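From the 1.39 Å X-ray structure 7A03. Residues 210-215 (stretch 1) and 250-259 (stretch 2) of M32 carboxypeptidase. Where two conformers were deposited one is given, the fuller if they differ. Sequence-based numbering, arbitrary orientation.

Stretch 1 210-215: KQWQLG
Stretch 2 (250-259) TTRIDENDFS

One buried glutamine carries all the direct polar bonding in this contact. The CA-to-CB bond of Gln 211 points from a helix toward stretch 2, with chi1 m, chi2 t and chi3 65°. Gln 211 NE2 donates to Asp 254 O at 3.1 Å and 171°, nearly straight. That carbonyl opens the type I turn from Asp 254 to Asp 257; Asp 254 O also accepts from Asp 257 N at 3.3 Å. The carbonyl end of the amide meets two ordered waters. Gln 211 OE1 accepts from water 1 at 2.9 Å. Water 1 also donates to Phe 258 O at 2.7 Å. Water 2 lies 2.9 Å from Gln 211 OE1 and 2.8 Å from Asp 257 O, and accepts from Asp 254 N at 3.0 Å. The amide bonds the turn directly, and water 2 lies between Gln 211 OE1 and the turn.

Stretch 1 is helical throughout, with phi/psi near -60/-45; Leu 214 N bonds Lys 210 O at 2.9 Å and Gly 215 N bonds Gln 211 O at 3.0 Å. Stretch 2 leaves a strand at Thr 251, runs extended through Asp 254, then turns. The CA atoms of Gln 211 and Ile 253 lie 7.2 Å apart. Asp 254 OD1 (t, chi2 -28°) accepts from Asn 256 N at 2.9 Å, bracing the turn. Asp 257 (t, chi2 -9°) is at the N-cap position before a weakly bonded helix; its OD1 accepts from Ser 259 N at 3.0 Å.

Apolar carbons meet in van der Waals contact. Ile 253 (m, t), its CA-to-CB bond toward the helix, sets CD1 4.0 Å from Trp 212 CB, at the indole edge. Trp 212 has chi1 t and chi2 -97°. Trp 212 CZ3 lies 4.2 Å from Thr 251 CG2 (chi1 t). Leu 214 (t, p) places CD2 3.7 Å from Phe 258 CZ, at the ring edge. Phe 258 has chi1 t and chi2 72°. The two stretches bury 348 Å² together.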

ATOM      1  N   LYS A 210      22.779   0.373  16.376  1.00 17.78           N
ATOM      2  CA  LYS A 210      23.236   1.152  15.230  1.00 13.99           C
ATOM      3  C   LYS A 210      22.186   1.168  14.123  1.00 12.92           C
ATOM      4  O   LYS A 210      21.928   2.216  13.526  1.00 14.62           O
ATOM      5  CB  LYS A 210      24.561   0.600  14.705  1.00 14.39           C
ATOM      6  CG  LYS A 210      25.789   0.936  15.563  1.00 23.62           C
ATOM      7  CD  LYS A 210      27.004   0.163  15.051  1.00 26.60           C
ATOM      8  CE  LYS A 210      28.309   0.812  15.466  1.00 39.64           C
ATOM      9  NZ  LYS A 210      28.253   1.303  16.869  1.00 46.66           N
ATOM     10  N   GLN A 211      21.551   0.030  13.848  1.00 13.96           N
ATOM     11  CA  GLN A 211      20.471   0.041  12.861  1.00 16.36           C
ATOM     12  C   GLN A 211      19.340   0.970  13.290  1.00 14.91           C
ATOM     13  O   GLN A 211      18.804   1.744  12.479  1.00 12.93           O
ATOM     14  CB  GLN A 211      19.942  -1.369  12.612  1.00 13.56           C
ATOM     15  CG  GLN A 211      20.908  -2.275  11.880  1.00 15.74           C
ATOM     16  CD  GLN A 211      20.203  -3.462  11.297  1.00 16.13           C
ATOM     17  OE1 GLN A 211      19.362  -3.313  10.414  1.00 15.67           O
ATOM     18  NE2 GLN A 211      20.513  -4.647  11.793  1.00 16.98           N
ATOM     19  N   TRP A 212      18.937   0.888  14.560  1.00 13.25           N
ATOM     20  CA  TRP A 212      17.835   1.720  15.033  1.00 13.82           C
ATOM     21  C   TRP A 212      18.127   3.193  14.787  1.00 13.26           C
ATOM     22  O   TRP A 212      17.298   3.925  14.212  1.00 15.08           O
ATOM     23  CB  TRP A 212      17.591   1.464  16.519  1.00 16.67           C
ATOM     24  CG  TRP A 212      16.606   2.415  17.093  1.00 17.80           C
ATOM     25  CD1 TRP A 212      16.882   3.557  17.772  1.00 19.07           C
ATOM     26  CD2 TRP A 212      15.173   2.317  17.035  1.00 16.69           C
ATOM     27  NE1 TRP A 212      15.717   4.184  18.146  1.00 19.71           N
ATOM     28  CE2 TRP A 212      14.652   3.453  17.690  1.00 16.44           C
ATOM     29  CE3 TRP A 212      14.283   1.395  16.469  1.00 16.63           C
ATOM     30  CZ2 TRP A 212      13.276   3.673  17.837  1.00 15.46           C
ATOM     31  CZ3 TRP A 212      12.904   1.615  16.616  1.00 17.96           C
ATOM     32  CH2 TRP A 212      12.421   2.751  17.281  1.00 15.80           C
ATOM     33  N   GLN A 213      19.327   3.639  15.194  1.00 14.10           N
ATOM     34  CA  GLN A 213      19.662   5.049  15.039  1.00 14.32           C
ATOM     35  C   GLN A 213      19.802   5.435  13.571  1.00 13.52           C
ATOM     36  O   GLN A 213      19.466   6.565  13.201  1.00 16.62           O
ATOM     37  CB  GLN A 213      20.919   5.394  15.838  1.00 19.91           C
ATOM     38  CG  GLN A 213      21.199   6.890  15.930  1.00 17.07           C
ATOM     39  CD  GLN A 213      20.062   7.651  16.559  1.00 22.73           C
ATOM     40  OE1 GLN A 213      19.624   7.326  17.664  1.00 31.24           O
ATOM     41  NE2 GLN A 213      19.555   8.656  15.853  1.00 21.84           N
ATOM     42  N   LEU A 214      20.277   4.509  12.733  1.00 14.89           N
ATOM     43  CA  LEU A 214      20.372   4.770  11.301  1.00 15.29           C
ATOM     44  C   LEU A 214      19.005   5.094  10.718  1.00 11.70           C
ATOM     45  O   LEU A 214      18.848   6.059   9.955  1.00 11.83           O
ATOM     46  CB  LEU A 214      20.969   3.548  10.601  1.00 12.83           C
ATOM     47  CG  LEU A 214      20.880   3.523   9.070  1.00 15.96           C
ATOM     48  CD1 LEU A 214      21.630   4.706   8.499  1.00 15.55           C
ATOM     49  CD2 LEU A 214      21.448   2.222   8.537  1.00 14.11           C
ATOM     50  N   GLY A 215      18.000   4.288  11.076  1.00 11.86           N
ATOM     51  CA  GLY A 215      16.657   4.530  10.559  1.00 12.27           C
ATOM     52  C   GLY A 215      16.074   5.845  11.041  1.00 13.54           C
ATOM     53  O   GLY A 215      15.451   6.589  10.269  1.00 15.20           O
ATOM     54  N   THR A 250       6.256   2.193  12.403  1.00 11.12           N
ATOM     55  CA  THR A 250       6.950   1.101  13.063  1.00 11.84           C
ATOM     56  C   THR A 250       7.957   0.481  12.116  1.00 14.25           C
ATOM     57  O   THR A 250       7.876   0.637  10.892  1.00 12.92           O
ATOM     58  CB  THR A 250       5.976   0.039  13.602  1.00 11.85           C
ATOM     59  OG1 THR A 250       5.338  -0.634  12.511  1.00 13.44           O
ATOM     60  CG2 THR A 250       4.894   0.698  14.464  1.00 12.56           C
ATOM     61  N   THR A 251       8.931  -0.207  12.696  1.00 14.28           N
ATOM     62  CA  THR A 251       9.900  -0.928  11.902  1.00 13.05           C
ATOM     63  C   THR A 251      10.247  -2.206  12.637  1.00 15.02           C
ATOM     64  O   THR A 251       9.778  -2.452  13.754  1.00 15.50           O
ATOM     65  CB  THR A 251      11.107  -0.048  11.560  1.00 15.37           C
ATOM     66  OG1 THR A 251      11.904  -0.709  10.562  1.00 15.37           O
ATOM     67  CG2 THR A 251      11.959   0.225  12.804  1.00 17.09           C
ATOM     68  N   ARG A 252      11.071  -3.025  12.000  1.00 14.91           N
ATOM     69  CA  ARG A 252      11.581  -4.241  12.598  1.00 17.36           C
ATOM     70  C   ARG A 252      13.048  -4.346  12.223  1.00 18.03           C
ATOM     71  O   ARG A 252      13.454  -3.945  11.128  1.00 18.09           O
ATOM     72  CB  ARG A 252      10.833  -5.474  12.076  1.00 19.38           C
ATOM     73  CG  ARG A 252      10.632  -5.456  10.577  1.00 31.42           C
ATOM     74  CD  ARG A 252      10.016  -6.746  10.064  1.00 39.75           C
ATOM     75  NE  ARG A 252      10.109  -6.829   8.608  1.00 43.98           N
ATOM     76  CZ  ARG A 252      10.322  -7.957   7.938  1.00 57.97           C
ATOM     77  NH1 ARG A 252      10.468  -9.102   8.595  1.00 62.45           N
ATOM     78  NH2 ARG A 252      10.397  -7.941   6.614  1.00 59.67           N
ATOM     79  N   ILE A 253      13.843  -4.887  13.128  1.00 17.57           N
ATOM     80  CA  ILE A 253      15.280  -4.995  12.930  1.00 14.42           C
ATOM     81  C   ILE A 253      15.661  -6.466  12.898  1.00 18.78           C
ATOM     82  O   ILE A 253      15.272  -7.227  13.790  1.00 20.96           O
ATOM     83  CB  ILE A 253      16.045  -4.267  14.045  1.00 14.46           C
ATOM     84  CG1 ILE A 253      15.746  -2.776  14.012  1.00 17.76           C
ATOM     85  CG2 ILE A 253      17.560  -4.512  13.905  1.00 19.23           C
ATOM     86  CD1 ILE A 253      16.118  -2.070  15.276  1.00 19.31           C
ATOM     87  N   ASP A 254      16.436  -6.858  11.880  1.00 16.55           N
ATOM     88  CA  ASP A 254      17.084  -8.167  11.819  1.00 14.16           C
ATOM     89  C   ASP A 254      18.581  -7.904  11.921  1.00 14.54           C
ATOM     90  O   ASP A 254      19.163  -7.291  11.019  1.00 16.96           O
ATOM     91  CB  ASP A 254      16.746  -8.900  10.518  1.00 17.35           C
ATOM     92  CG  ASP A 254      17.192 -10.352  10.529  1.00 21.65           C
ATOM     93  OD1 ASP A 254      18.172 -10.666  11.231  1.00 21.63           O
ATOM     94  OD2 ASP A 254      16.564 -11.188   9.837  1.00 28.51           O
ATOM     95  N   GLU A 255      19.209  -8.345  13.015  1.00 20.63           N
ATOM     96  CA  GLU A 255      20.645  -8.105  13.155  1.00 17.13           C
ATOM     97  C   GLU A 255      21.487  -8.885  12.153  1.00 20.90           C
ATOM     98  O   GLU A 255      22.680  -8.591  12.024  1.00 25.56           O
ATOM     99  CB  GLU A 255      21.171  -8.428  14.557  1.00 24.59           C
ATOM    100  CG  GLU A 255      20.454  -7.773  15.709  1.00 34.22           C
ATOM    101  CD  GLU A 255      20.690  -8.516  17.010  1.00 46.03           C
ATOM    102  OE1 GLU A 255      21.437  -9.522  16.989  1.00 47.05           O
ATOM    103  OE2 GLU A 255      20.133  -8.097  18.047  1.00 50.28           O
ATOM    104  N   ASN A 256      20.917  -9.868  11.461  1.00 18.03           N
ATOM    105  CA  ASN A 256      21.655 -10.642  10.467  1.00 22.51           C
ATOM    106  C   ASN A 256      21.121 -10.444   9.056  1.00 22.73           C
ATOM    107  O   ASN A 256      21.343 -11.290   8.185  1.00 23.00           O
ATOM    108  CB  ASN A 256      21.664 -12.127  10.826  1.00 20.56           C
ATOM    109  CG  ASN A 256      22.188 -12.373  12.225  1.00 23.86           C
ATOM    110  OD1 ASN A 256      23.342 -12.071  12.533  1.00 24.74           O
ATOM    111  ND2 ASN A 256      21.335 -12.911  13.083  1.00 28.31           N
ATOM    112  N   ASP A 257      20.414  -9.349   8.810  1.00 19.56           N
ATOM    113  CA  ASP A 257      19.934  -9.055   7.466  1.00 18.64           C
ATOM    114  C   ASP A 257      19.751  -7.547   7.367  1.00 19.80           C
ATOM    115  O   ASP A 257      18.706  -7.010   7.752  1.00 19.02           O
ATOM    116  CB  ASP A 257      18.642  -9.795   7.162  1.00 22.57           C
ATOM    117  CG  ASP A 257      18.235  -9.668   5.717  1.00 26.11           C
ATOM    118  OD1 ASP A 257      18.863  -8.862   4.991  1.00 22.94           O
ATOM    119  OD2 ASP A 257      17.295 -10.385   5.304  1.00 31.32           O
ATOM    120  N   PHE A 258      20.764  -6.878   6.831  1.00 16.04           N
ATOM    121  CA  PHE A 258      20.712  -5.437   6.693  1.00 15.12           C
ATOM    122  C   PHE A 258      19.646  -4.976   5.700  1.00 15.39           C
ATOM    123  O   PHE A 258      19.242  -3.809   5.745  1.00 15.76           O
ATOM    124  CB  PHE A 258      22.095  -4.909   6.279  1.00 13.73           C
ATOM    125  CG  PHE A 258      22.198  -3.419   6.315  1.00 14.01           C
ATOM    126  CD1 PHE A 258      22.237  -2.740   7.528  1.00 14.98           C
ATOM    127  CD2 PHE A 258      22.241  -2.680   5.143  1.00 20.02           C
ATOM    128  CE1 PHE A 258      22.326  -1.351   7.558  1.00 15.77           C
ATOM    129  CE2 PHE A 258      22.335  -1.293   5.172  1.00 17.78           C
ATOM    130  CZ  PHE A 258      22.378  -0.632   6.381  1.00 20.02           C
ATOM    131  N   SER A 259      19.172  -5.861   4.815  0.59 15.49           N
ATOM    132  CA  SER A 259      18.170  -5.475   3.816  0.59 17.31           C
ATOM    133  C   SER A 259      16.836  -5.082   4.439  0.59 16.35           C
ATOM    134  O   SER A 259      16.022  -4.412   3.794  0.59 14.03           O
ATOM    135  CB  SER A 259      17.919  -6.639   2.853  0.59 16.21           C
ATOM    136  OG  SER A 259      19.115  -7.047   2.217  0.59 20.50           O
TER
HETATM  137  O   HOH W   1      18.958  -2.115   7.844  1.00 16.44           O
HETATM  138  O   HOH W   2      17.419  -5.225   9.550  1.00 16.83           O